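Local coordinates for oxidoreductase, NAD-binding/iron-sulfur cluster-binding protein (Nitratireductor pacificus pht-3B, PDB 4RAS) that probably catalyses B12-dependent reductive dehalogenation, binding a cobalamin and two [4Fe-4S] clusters in one chain, at residues Pro15-Arg20 and Ala198-Arg203; Val65-Asp70 and Asp621-Ala626; Val284-Asp289 and Met377-Asp382; Gly344-Pro349 and Thr494-Ser499. All coordinates share one frame; numbering follows the deposited sequence.

How the contacts relate
The four contacts are separate joins within a single chain. Contacts 1, 3 and 4 involve loops associated with two four-stranded antiparallel sheets of the same 1-2-4-3 strand order, whereas contact 2 lies at the two-stranded pair 618-620/623-625. Contact 1 closes first, packing an N-terminal segment beside the sheet that includes 94-99 and 205-212. Contacts 3 and 4 alternate along the chain and both involve loops of the second sheet: 377-382 lies between strands 367-372 and 395-402, while the loop 494-499 follows strand 487-494. Their centres lie about 29 Å apart, against about 47 Å between the centres of contacts 1 and 3, on opposite sides of the chain's centre. Contact 2 spans the longest separation in sequence. Of the four, contact 3 belongs to the cobalamin pocket.

Contact 1 (Pro15-Arg20 and Ala198-Arg203)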
loop_
_atom_site.group_PDB
_atom_site.type_symbol
_atom_site.label_atom_id
_atom_site.label_comp_id
_atom_site.label_asym_id
_atom_site.label_seq_id
_atom_site.Cartn_x
_atom_site.Cartn_y
_atom_site.Cartn_z
ATOM N N PRO A 15 -6.402 -2.406 16.134
ATOM C CA PRO A 15 -5.491 -1.558 16.883
ATOM C C PRO A 15 -6.113 -0.822 18.074
ATOM O O PRO A 15 -5.389 -0.162 18.795
ATOM C CB PRO A 15 -4.998 -0.556 15.840
ATOM C CG PRO A 15 -6.141 -0.395 14.908
ATOM C CD PRO A 15 -6.736 -1.805 14.812
ATOM N N LEU A 16 -7.414 -0.967 18.280
ATOM C CA LEU A 16 -8.077 -0.389 19.420
ATOM C C LEU A 16 -8.508 -1.438 20.415
ATOM O O LEU A 16 -8.793 -2.593 20.082
ATOM C CB LEU A 16 -9.261 0.476 19.001
ATOM C CG LEU A 16 -8.940 1.572 17.963
ATOM C CD1 LEU A 16 -10.220 2.187 17.360
ATOM C CD2 LEU A 16 -8.159 2.712 18.607
ATOM N N ALA A 17 -8.644 -1.021 21.641
ATOM C CA ALA A 17 -8.987 -1.949 22.738
ATOM C C ALA A 17 -10.479 -2.201 22.868
ATOM O O ALA A 17 -11.034 -2.146 23.984
ATOM C CB ALA A 17 -8.428 -1.400 24.021
ATOM N N LEU A 18 -11.112 -2.544 21.764
ATOM C CA LEU A 18 -12.558 -2.744 21.784
ATOM C C LEU A 18 -12.977 -3.835 22.775
ATOM O O LEU A 18 -14.034 -3.739 23.365
ATOM C CB LEU A 18 -13.107 -3.096 20.392
ATOM C CG LEU A 18 -12.628 -2.104 19.313
ATOM C CD1 LEU A 18 -13.205 -2.509 17.962
ATOM C CD2 LEU A 18 -13.026 -0.692 19.677
ATOM N N GLU A 19 -12.168 -4.862 22.939
ATOM C CA GLU A 19 -12.507 -5.941 23.855
ATOM C C GLU A 19 -12.505 -5.472 25.322
ATOM O O GLU A 19 -12.806 -6.235 26.168
ATOM C CB GLU A 19 -11.552 -7.124 23.680
ATOM C CG GLU A 19 -10.145 -6.970 24.323
ATOM C CD GLU A 19 -9.118 -6.085 23.501
ATOM O OE1 GLU A 19 -9.489 -5.398 22.497
ATOM O OE2 GLU A 19 -7.914 -6.167 23.826
ATOM N N ARG A 20 -12.133 -4.226 25.650
ATOM C CA ARG A 20 -12.147 -3.809 27.052
ATOM C C ARG A 20 -13.301 -2.858 27.350
ATOM O O ARG A 20 -13.350 -2.261 28.401
ATOM C CB ARG A 20 -10.805 -3.098 27.370
ATOM C CG ARG A 20 -9.672 -4.075 27.636
ATOM C CD ARG A 20 -8.357 -3.380 27.885
ATOM N NE ARG A 20 -7.259 -4.324 28.075
ATOM C CZ ARG A 20 -6.934 -4.915 29.230
ATOM N NH1 ARG A 20 -7.587 -4.637 30.358
ATOM N NH2 ARG A 20 -5.900 -5.746 29.242
ATOM N N ALA A 198 -18.788 7.103 18.572
ATOM C CA ALA A 198 -18.049 5.861 18.653
ATOM C C ALA A 198 -16.907 6.038 19.593
ATOM O O ALA A 198 -16.154 6.965 19.482
ATOM C CB ALA A 198 -17.522 5.467 17.300
ATOM N N PRO A 199 -16.740 5.122 20.520
ATOM C CA PRO A 199 -15.529 5.234 21.337
ATOM C C PRO A 199 -14.260 5.361 20.468
ATOM O O PRO A 199 -14.180 4.757 19.412
ATOM C CB PRO A 199 -15.529 3.921 22.121
ATOM C CG PRO A 199 -16.350 2.984 21.296
ATOM C CD PRO A 199 -17.426 3.847 20.735
ATOM N N PHE A 200 -13.284 6.133 20.936
ATOM C CA PHE A 200 -11.992 6.323 20.287
ATOM C C PHE A 200 -11.958 7.172 19.018
ATOM O O PHE A 200 -10.908 7.681 18.680
ATOM C CB PHE A 200 -11.228 5.020 19.990
ATOM C CG PHE A 200 -11.099 4.105 21.165
ATOM C CD1 PHE A 200 -10.322 4.451 22.253
ATOM C CD2 PHE A 200 -11.744 2.849 21.177
ATOM C CE1 PHE A 200 -10.178 3.575 23.336
ATOM C CE2 PHE A 200 -11.597 1.976 22.272
ATOM C CZ PHE A 200 -10.826 2.333 23.336
ATOM N N LEU A 201 -13.023 7.280 18.290
ATOM C CA LEU A 201 -12.982 8.017 17.038
ATOM C C LEU A 201 -13.545 9.385 17.277
ATOM O O LEU A 201 -14.628 9.738 16.819
ATOM C CB LEU A 201 -13.741 7.299 15.920
ATOM C CG LEU A 201 -13.548 5.791 15.854
ATOM C CD1 LEU A 201 -14.243 5.262 14.642
ATOM C CD2 LEU A 201 -12.088 5.372 15.802
ATOM N N ARG A 202 -12.759 10.193 17.964
ATOM C CA ARG A 202 -13.213 11.508 18.409
ATOM C C ARG A 202 -13.378 12.450 17.241
ATOM O O ARG A 202 -14.140 13.400 17.358
ATOM C CB ARG A 202 -12.297 12.095 19.504
ATOM C CG ARG A 202 -12.285 11.219 20.824
ATOM N N ARG A 203 -12.783 12.162 16.089
ATOM C CA ARG A 203 -12.984 13.071 14.930
ATOM C C ARG A 203 -14.262 12.901 14.160
ATOM O O ARG A 203 -14.538 13.707 13.289
ATOM C CB ARG A 203 -11.823 12.987 13.951
ATOM C CG ARG A 203 -10.504 13.429 14.570
ATOM C CD ARG A 203 -9.476 13.694 13.491
ATOM N NE ARG A 203 -9.000 12.459 12.850
ATOM C CZ ARG A 203 -7.908 11.774 13.206
ATOM N NH1 ARG A 203 -7.112 12.177 14.194
ATOM N NH2 ARG A 203 -7.599 10.676 12.531
#
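Leu16 and Phe200 bring the two backbones together at a CA-CA separation of 7.8 Å, the first entering an inverse gamma turn centred on Ala17 and the second occupying the third position of a type II beta turn from Ala198 to Leu201. At that spacing the interface is made mainly by side chains. Those of Leu16 and Phe200 run antiparallel, side by side, and the two methyls of Leu16 share the work: CD1 lies 4.0 Å from CB of Phe200, while CD2 is 4.1 Å from CG of the same residue. CD1 also reaches Leu201, whose CD2 is 4.0 Å away. For Leu16, CG stands opposite the carbonyl carbon (chi1 -54°) and the branch is then extended, which carries both methyls toward the root of the phenylalanine. Leu18 meets the ring differently, its CD2 at the edge, near the ring plane, 4.0 Å from CE2 of Phe200. Replacing Leu16 with alanine would probably open a gap beside the Phe200 CB and the Leu201 methyl, leaving the ring less firmly placed. The Phe200 side chain also touches Val235 of helix 233-237, and Leu18 packs on Tyr88 and Met94. The arrangement is that of a type II turn within the connection between strands 195-197 and 205-212, with an aromatic residue at its positive-phi position anchored in an apolar cluster against an N-terminal loop.

Contact 2 (Val65-Asp70 and Asp621-Ala626); sequences VAPLGD and DGVAGA
Val623 turns CG1 toward Pro67 because that methyl stands opposite its own carbonyl carbon (chi1 -62°), beside the backbone N. The two side chains cross at about a right angle, with CG1 of Val623 3.6 Å from CB of Pro67 and nearly as close to its CG. This is the one apolar side-chain pairing of the contact; the remaining touches involve backbone. The carbonyl of Gly622 is approached by two carbons, its O lying 3.5 Å from CB of Ala66 and 3.6 Å from CD of Pro67. Further along, CA of Gly69 sits 3.6 Å from O of Ala624; with the backbone as it is, a beta carbon here would probably collide with that oxygen. Two waters bridge the polar atoms of the segments. One molecule donates to O of Pro67 and accepts from N of Ala624, at 2.8 Å from each of these two atoms. A second donates to OD1 of Asp70 at 2.6 Å and accepts from N of Ala626; the aspartate reaches it with CG set between its backbone N and carbonyl carbon (chi1 63°). Strand 623-625 pairs antiparallel with 618-620, Gly625 bonding to Glu618, and Asp621 and Gly622 form the tight connection. The opposing loop, between helices 47-58 and 76-89, is fastened in turn by a backbone hydrogen bond between Ala66 and Arg161 of helix 141-163.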
loop_
_atom_site.group_PDB
_atom_site.type_symbol
_atom_site.label_atom_id
_atom_site.label_comp_id
_atom_site.label_asym_id
_atom_site.label_seq_id
_atom_site.Cartn_x
_atom_site.Cartn_y
_atom_site.Cartn_z
ATOM N N VAL A 65 -21.313 -14.236 -8.218
ATOM C CA VAL A 65 -20.955 -15.106 -7.144
ATOM C C VAL A 65 -20.320 -16.338 -7.752
ATOM O O VAL A 65 -20.858 -16.958 -8.623
ATOM C CB VAL A 65 -22.214 -15.516 -6.379
ATOM C CG1 VAL A 65 -21.867 -16.425 -5.214
ATOM C CG2 VAL A 65 -22.952 -14.258 -5.915
ATOM N N ALA A 66 -19.154 -16.708 -7.273
ATOM C CA ALA A 66 -18.486 -17.878 -7.792
ATOM C C ALA A 66 -19.194 -19.133 -7.253
ATOM O O ALA A 66 -19.856 -19.065 -6.246
ATOM C CB ALA A 66 -17.016 -17.835 -7.326
ATOM N N PRO A 67 -18.978 -20.281 -7.887
ATOM C CA PRO A 67 -19.470 -21.518 -7.333
ATOM C C PRO A 67 -18.749 -21.818 -6.039
ATOM O O PRO A 67 -17.599 -21.397 -5.841
ATOM C CB PRO A 67 -19.069 -22.583 -8.380
ATOM C CG PRO A 67 -18.919 -21.845 -9.666
ATOM C CD PRO A 67 -18.398 -20.451 -9.240
ATOM N N LEU A 68 -19.439 -22.559 -5.184
ATOM C CA LEU A 68 -18.950 -22.945 -3.870
ATOM C C LEU A 68 -18.003 -24.144 -3.950
ATOM O O LEU A 68 -18.339 -25.156 -4.545
ATOM C CB LEU A 68 -20.127 -23.253 -2.979
ATOM C CG LEU A 68 -19.916 -23.428 -1.466
ATOM C CD1 LEU A 68 -19.223 -22.230 -0.832
ATOM C CD2 LEU A 68 -21.262 -23.713 -0.742
ATOM N N GLY A 69 -16.761 -23.974 -3.463
ATOM C CA GLY A 69 -15.784 -25.065 -3.374
ATOM C C GLY A 69 -15.936 -25.743 -2.009
ATOM O O GLY A 69 -16.903 -25.507 -1.297
ATOM N N ASP A 70 -14.951 -26.517 -1.616
ATOM C CA ASP A 70 -15.061 -27.289 -0.364
ATOM C C ASP A 70 -14.026 -26.913 0.699
ATOM O O ASP A 70 -13.705 -27.718 1.564
ATOM C CB ASP A 70 -14.917 -28.780 -0.716
ATOM C CG ASP A 70 -13.536 -29.101 -1.313
ATOM O OD1 ASP A 70 -12.638 -28.246 -1.268
ATOM O OD2 ASP A 70 -13.352 -30.199 -1.827
ATOM N N ASP A 621 -9.868 -22.150 -12.115
ATOM C CA ASP A 621 -11.061 -22.160 -12.971
ATOM C C ASP A 621 -12.298 -21.608 -12.289
ATOM O O ASP A 621 -13.358 -22.244 -12.326
ATOM C CB ASP A 621 -11.412 -23.580 -13.470
ATOM C CG ASP A 621 -10.296 -24.213 -14.297
ATOM O OD1 ASP A 621 -9.483 -23.478 -14.937
ATOM O OD2 ASP A 621 -10.234 -25.466 -14.305
ATOM N N GLY A 622 -12.175 -20.441 -11.687
ATOM C CA GLY A 622 -13.318 -19.749 -11.143
ATOM C C GLY A 622 -13.851 -20.251 -9.812
ATOM O O GLY A 622 -14.834 -19.708 -9.340
ATOM N N VAL A 623 -13.220 -21.262 -9.203
ATOM C CA VAL A 623 -13.628 -21.765 -7.869
ATOM C C VAL A 623 -12.468 -21.794 -6.907
ATOM O O VAL A 623 -11.400 -22.189 -7.277
ATOM C CB VAL A 623 -14.244 -23.207 -7.863
ATOM C CG1 VAL A 623 -15.507 -23.247 -8.690
ATOM C CG2 VAL A 623 -13.259 -24.259 -8.386
ATOM N N ALA A 624 -12.701 -21.372 -5.674
ATOM C CA ALA A 624 -11.663 -21.386 -4.640
ATOM C C ALA A 624 -11.547 -22.787 -4.046
ATOM O O ALA A 624 -12.571 -23.445 -3.782
ATOM C CB ALA A 624 -12.011 -20.391 -3.533
ATOM N N GLY A 625 -10.314 -23.197 -3.831
ATOM C CA GLY A 625 -9.991 -24.491 -3.263
ATOM C C GLY A 625 -8.742 -24.387 -2.393
ATOM O O GLY A 625 -8.071 -23.331 -2.320
ATOM N N ALA A 626 -8.422 -25.474 -1.731
ATOM C CA ALA A 626 -7.159 -25.615 -1.040
ATOM C C ALA A 626 -6.046 -25.523 -2.049
ATOM O O ALA A 626 -6.212 -25.856 -3.185
ATOM C CB ALA A 626 -7.096 -26.963 -0.282
HETATM O O HOH W 1 -15.205 -20.145 -5.104
HETATM O O HOH W 2 -10.257 -27.814 -2.262
#

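Contact 3 (Val284-Asp289 and Met377-Asp382)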
loop_
_atom_site.group_PDB
_atom_site.type_symbol
_atom_site.label_atom_id
_atom_site.label_comp_id
_atom_site.label_asym_id
_atom_site.label_seq_id
_atom_site.Cartn_x
_atom_site.Cartn_y
_atom_site.Cartn_z
ATOM N N VAL A 284 13.939 3.415 -21.413
ATOM C CA VAL A 284 13.591 2.019 -21.676
ATOM C C VAL A 284 12.131 1.862 -22.159
ATOM O O VAL A 284 11.255 2.582 -21.705
ATOM C CB VAL A 284 13.670 1.276 -20.362
ATOM C CG1 VAL A 284 13.511 -0.182 -20.585
ATOM C CG2 VAL A 284 15.027 1.544 -19.774
ATOM N N ALA A 285 11.907 1.012 -23.143
ATOM C CA ALA A 285 10.572 0.696 -23.606
ATOM C C ALA A 285 9.746 0.104 -22.488
ATOM O O ALA A 285 10.231 -0.715 -21.790
ATOM C CB ALA A 285 10.678 -0.339 -24.738
ATOM N N LYS A 286 8.475 0.448 -22.357
ATOM C CA LYS A 286 7.533 -0.308 -21.463
ATOM C C LYS A 286 7.629 -1.810 -21.727
ATOM O O LYS A 286 7.460 -2.582 -20.854
ATOM C CB LYS A 286 6.104 0.085 -21.683
ATOM C CG LYS A 286 5.493 1.132 -20.760
ATOM C CD LYS A 286 4.960 0.488 -19.466
ATOM C CE LYS A 286 3.450 0.293 -19.474
ATOM N NZ LYS A 286 2.560 1.475 -19.596
ATOM N N ARG A 287 7.848 -2.191 -22.969
ATOM C CA ARG A 287 7.901 -3.534 -23.345
ATOM C C ARG A 287 9.044 -4.299 -22.699
ATOM O O ARG A 287 9.004 -5.497 -22.663
ATOM C CB ARG A 287 7.940 -3.628 -24.865
ATOM C CG ARG A 287 8.168 -4.996 -25.449
ATOM C CD ARG A 287 6.993 -5.986 -25.185
ATOM N NE ARG A 287 7.271 -7.209 -25.934
ATOM C CZ ARG A 287 8.180 -8.106 -25.570
ATOM N NH1 ARG A 287 8.798 -7.968 -24.420
ATOM N NH2 ARG A 287 8.480 -9.143 -26.331
ATOM N N GLY A 288 10.007 -3.603 -22.103
ATOM C CA GLY A 288 11.079 -4.197 -21.302
ATOM C C GLY A 288 10.830 -4.414 -19.806
ATOM O O GLY A 288 11.586 -5.143 -19.147
ATOM N N ASP A 289 9.775 -3.860 -19.256
ATOM C CA ASP A 289 9.246 -4.290 -17.946
ATOM C C ASP A 289 9.127 -5.866 -17.947
ATOM O O ASP A 289 8.531 -6.407 -18.787
ATOM C CB ASP A 289 7.901 -3.560 -17.725
ATOM C CG ASP A 289 6.904 -4.288 -16.759
ATOM O OD1 ASP A 289 7.002 -5.525 -16.565
ATOM O OD2 ASP A 289 5.969 -3.582 -16.258
ATOM N N MET A 377 12.959 9.599 -16.560
ATOM C CA MET A 377 12.053 8.848 -15.666
ATOM C C MET A 377 10.816 8.316 -16.392
ATOM O O MET A 377 10.103 7.497 -15.846
ATOM C CB MET A 377 11.552 9.662 -14.458
ATOM C CG MET A 377 12.673 10.271 -13.614
ATOM S SD MET A 377 12.015 11.338 -12.303
ATOM C CE MET A 377 13.446 11.663 -11.304
ATOM N N TYR A 378 10.569 8.781 -17.613
ATOM C CA TYR A 378 9.488 8.282 -18.393
ATOM C C TYR A 378 10.020 7.173 -19.289
ATOM O O TYR A 378 11.153 7.215 -19.813
ATOM C CB TYR A 378 8.948 9.392 -19.315
ATOM C CG TYR A 378 8.188 10.532 -18.662
ATOM C CD1 TYR A 378 8.873 11.583 -18.089
ATOM C CD2 TYR A 378 6.827 10.562 -18.656
ATOM C CE1 TYR A 378 8.188 12.644 -17.519
ATOM C CE2 TYR A 378 6.144 11.608 -18.091
ATOM C CZ TYR A 378 6.814 12.650 -17.552
ATOM O OH TYR A 378 6.156 13.688 -16.980
ATOM N N TYR A 379 9.189 6.193 -19.482
ATOM C CA TYR A 379 9.515 5.135 -20.437
ATOM C C TYR A 379 9.656 5.746 -21.832
ATOM O O TYR A 379 9.007 6.786 -22.095
ATOM C CB TYR A 379 8.376 4.092 -20.491
ATOM C CG TYR A 379 8.239 3.227 -19.266
ATOM C CD1 TYR A 379 9.060 2.175 -19.049
ATOM C CD2 TYR A 379 7.175 3.413 -18.421
ATOM C CE1 TYR A 379 8.945 1.418 -17.905
ATOM C CE2 TYR A 379 7.012 2.670 -17.279
ATOM C CZ TYR A 379 7.872 1.629 -17.051
ATOM O OH TYR A 379 7.664 0.915 -15.910
ATOM N N ALA A 380 10.365 5.029 -22.717
ATOM C CA ALA A 380 10.597 5.494 -24.105
ATOM C C ALA A 380 9.376 5.338 -25.016
ATOM O O ALA A 380 9.038 6.282 -25.780
ATOM C CB ALA A 380 11.746 4.784 -24.720
ATOM N N SER A 381 8.633 4.230 -24.821
ATOM C CA SER A 381 7.520 3.894 -25.656
ATOM C C SER A 381 6.525 3.003 -24.898
ATOM O O SER A 381 6.882 2.354 -23.936
ATOM C CB SER A 381 8.016 3.187 -26.911
ATOM O OG SER A 381 8.829 2.079 -26.529
ATOM N N ASP A 382 5.277 3.026 -25.299
ATOM C CA ASP A 382 4.239 2.185 -24.684
ATOM C C ASP A 382 4.319 0.825 -25.377
ATOM O O ASP A 382 4.974 0.691 -26.387
ATOM C CB ASP A 382 2.850 2.816 -24.835
ATOM C CG ASP A 382 2.300 2.708 -26.272
ATOM O OD1 ASP A 382 1.719 1.629 -26.582
ATOM O OD2 ASP A 382 2.449 3.690 -27.099
HETATM O O HOH W 3 12.962 5.120 -19.413
HETATM O O HOH W 4 5.230 -0.655 -15.970
#
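Part of the cobalamin pocket is built here, where Tyr379 meets Val284, Ala285 and Lys286 and its hydroxyl hydrogen-bonds O58 of the bound B12. Two main-chain hydrogen bonds fix the loops to each other. Ala380 N donates to Val284 O at 2.8 Å and nearly straight, although it arrives from above the carbonyl plane, 52° out of it. Lys286 N donates to Ser381 O at 2.9 Å, closer to that carbonyl's plane. Lys286 then lays its aliphatic chain on the tyrosine: CG stands over one ring face, offset toward the rim and 3.9 Å from the Tyr379 ring centroid in a CH-pi contact, while CD lies 3.7 Å from CE2. Bends at chi2, chi3 and chi4 carry NZ on to Ser455 O. Val284 O lies at the ring edge, in plane. In the fold, 377-382 lies in the loop between strands 367-372 and 395-402, whereas 284-289 leads into helix 290-296, with Asp289 as N-cap and OD1 bonded to Lys292 N. A phenylalanine in place of Tyr379 would probably leave O58 of the cobalamin and the bridging water without their hydroxyl partner. That water donates to both Tyr379 OH, at 2.9 Å, and Asp289 OD2. Ser381 OG rests 3.5 Å from Ala285 CB and bonds to Gly662 N.

Contact 4 (Gly344-Pro349 and Thr494-Ser499)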
loop_
_atom_site.group_PDB
_atom_site.type_symbol
_atom_site.label_atom_id
_atom_site.label_comp_id
_atom_site.label_asym_id
_atom_site.label_seq_id
_atom_site.Cartn_x
_atom_site.Cartn_y
_atom_site.Cartn_z
ATOM N N GLY A 344 -8.027 28.582 -5.007
ATOM C CA GLY A 344 -7.478 29.630 -4.155
ATOM C C GLY A 344 -6.178 30.067 -4.746
ATOM O O GLY A 344 -5.923 29.901 -5.959
ATOM N N ASP A 345 -5.339 30.638 -3.903
ATOM C CA ASP A 345 -4.065 31.225 -4.359
ATOM C C ASP A 345 -3.013 30.140 -4.683
ATOM O O ASP A 345 -2.517 29.450 -3.825
ATOM C CB ASP A 345 -3.575 32.195 -3.291
ATOM C CG ASP A 345 -2.168 32.682 -3.533
ATOM O OD1 ASP A 345 -1.746 32.868 -4.693
ATOM O OD2 ASP A 345 -1.479 32.915 -2.523
ATOM N N LEU A 346 -2.644 30.032 -5.943
ATOM C CA LEU A 346 -1.670 29.030 -6.376
ATOM C C LEU A 346 -0.324 29.651 -6.750
ATOM O O LEU A 346 0.465 29.033 -7.389
ATOM C CB LEU A 346 -2.221 28.274 -7.574
ATOM C CG LEU A 346 -3.076 27.019 -7.369
ATOM C CD1 LEU A 346 -3.639 26.816 -5.961
ATOM C CD2 LEU A 346 -4.190 26.998 -8.398
ATOM N N SER A 347 -0.032 30.856 -6.328
ATOM C CA SER A 347 1.170 31.522 -6.848
ATOM C C SER A 347 2.455 31.192 -6.069
ATOM O O SER A 347 3.525 31.528 -6.506
ATOM C CB SER A 347 0.945 33.063 -6.921
ATOM O OG SER A 347 0.753 33.545 -5.618
ATOM N N ASP A 348 2.353 30.581 -4.910
ATOM C CA ASP A 348 3.527 30.281 -4.114
ATOM C C ASP A 348 3.803 28.756 -4.195
ATOM O O ASP A 348 3.072 27.958 -3.660
ATOM C CB ASP A 348 3.302 30.752 -2.674
ATOM C CG ASP A 348 4.487 30.407 -1.730
ATOM O OD1 ASP A 348 5.458 29.691 -2.086
ATOM O OD2 ASP A 348 4.467 30.911 -0.599
ATOM N N PRO A 349 4.880 28.371 -4.856
ATOM C CA PRO A 349 5.164 26.937 -4.975
ATOM C C PRO A 349 5.423 26.210 -3.667
ATOM O O PRO A 349 5.126 25.000 -3.567
ATOM C CB PRO A 349 6.413 26.883 -5.856
ATOM C CG PRO A 349 6.555 28.260 -6.469
ATOM C CD PRO A 349 5.935 29.206 -5.483
ATOM N N THR A 494 2.257 16.105 -12.797
ATOM C CA THR A 494 1.425 17.260 -12.952
ATOM C C THR A 494 2.279 18.447 -13.258
ATOM O O THR A 494 3.503 18.375 -13.120
ATOM C CB THR A 494 0.665 17.587 -11.710
ATOM O OG1 THR A 494 -0.205 18.705 -11.943
ATOM C CG2 THR A 494 1.559 17.929 -10.603
ATOM N N ASP A 495 1.630 19.532 -13.747
ATOM C CA ASP A 495 2.291 20.806 -13.992
ATOM C C ASP A 495 2.026 21.806 -12.902
ATOM O O ASP A 495 2.530 22.941 -12.951
ATOM C CB ASP A 495 1.809 21.409 -15.311
ATOM C CG ASP A 495 2.275 20.604 -16.512
ATOM O OD1 ASP A 495 3.422 20.030 -16.437
ATOM O OD2 ASP A 495 1.494 20.604 -17.543
ATOM N N LEU A 496 1.286 21.437 -11.868
ATOM C CA LEU A 496 1.135 22.398 -10.765
ATOM C C LEU A 496 2.508 22.728 -10.191
ATOM O O LEU A 496 3.238 21.818 -9.804
ATOM C CB LEU A 496 0.257 21.813 -9.722
ATOM C CG LEU A 496 0.098 22.749 -8.537
ATOM C CD1 LEU A 496 -0.881 23.838 -8.868
ATOM C CD2 LEU A 496 -0.432 21.992 -7.333
ATOM N N PRO A 497 2.921 24.004 -10.193
ATOM C CA PRO A 497 4.250 24.320 -9.646
ATOM C C PRO A 497 4.326 24.136 -8.145
ATOM O O PRO A 497 3.461 24.592 -7.403
ATOM C CB PRO A 497 4.481 25.837 -9.995
ATOM C CG PRO A 497 3.432 26.156 -11.010
ATOM C CD PRO A 497 2.242 25.246 -10.580
ATOM N N MET A 498 5.395 23.477 -7.710
ATOM C CA MET A 498 5.609 23.080 -6.307
ATOM C C MET A 498 7.086 23.084 -6.048
ATOM O O MET A 498 7.832 22.523 -6.837
ATOM C CB MET A 498 5.062 21.656 -6.103
ATOM C CG MET A 498 3.571 21.474 -6.265
ATOM S SD MET A 498 3.112 19.704 -6.355
ATOM C CE MET A 498 3.873 19.266 -7.888
ATOM N N SER A 499 7.520 23.600 -4.923
ATOM C CA SER A 499 8.907 23.318 -4.477
ATOM C C SER A 499 9.122 21.805 -4.327
ATOM O O SER A 499 8.276 21.101 -3.860
ATOM C CB SER A 499 9.205 23.954 -3.115
ATOM O OG SER A 499 8.684 25.284 -3.139
#
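The first turn of helix 349-363 docks on the loop that follows strand 487-494, where Pro349, opening the helix behind the N-cap Asp348, meets Met498 and Ser499. Its carbonyl is the focus. Ser499 N donates to Pro349 O at 3.1 Å, coming from well above the carbonyl plane, 74° out of it, with a C=O...N angle of only 103°. Beside this bond, Met498 CA makes a C-H...O contact with Pro349 O at 3.4 Å. The proline ring lies alongside the same strip of backbone, CB being 3.6 Å from Ser499 N. Apart from this, Leu346 and Leu496 cross at about a right angle, CG of the first 4.1 Å from CD1 of the second; Leu496 reaches across with CG extended away from its backbone N (chi1 178°). An ST turn steadies this residue, Leu496 N donating to Thr494 OG1 at 3.1 Å, and both leucines also touch Tyr445. Asn352, within the first turn of the helix, completes the join, its ND2 bonded to Leu346 O and Pro497 O. Because the direct hydrogen bond between the segments is main-chain and steeply angled, attachment here probably rests on carbonyl contacts and apolar packing together rather than on that bond alone.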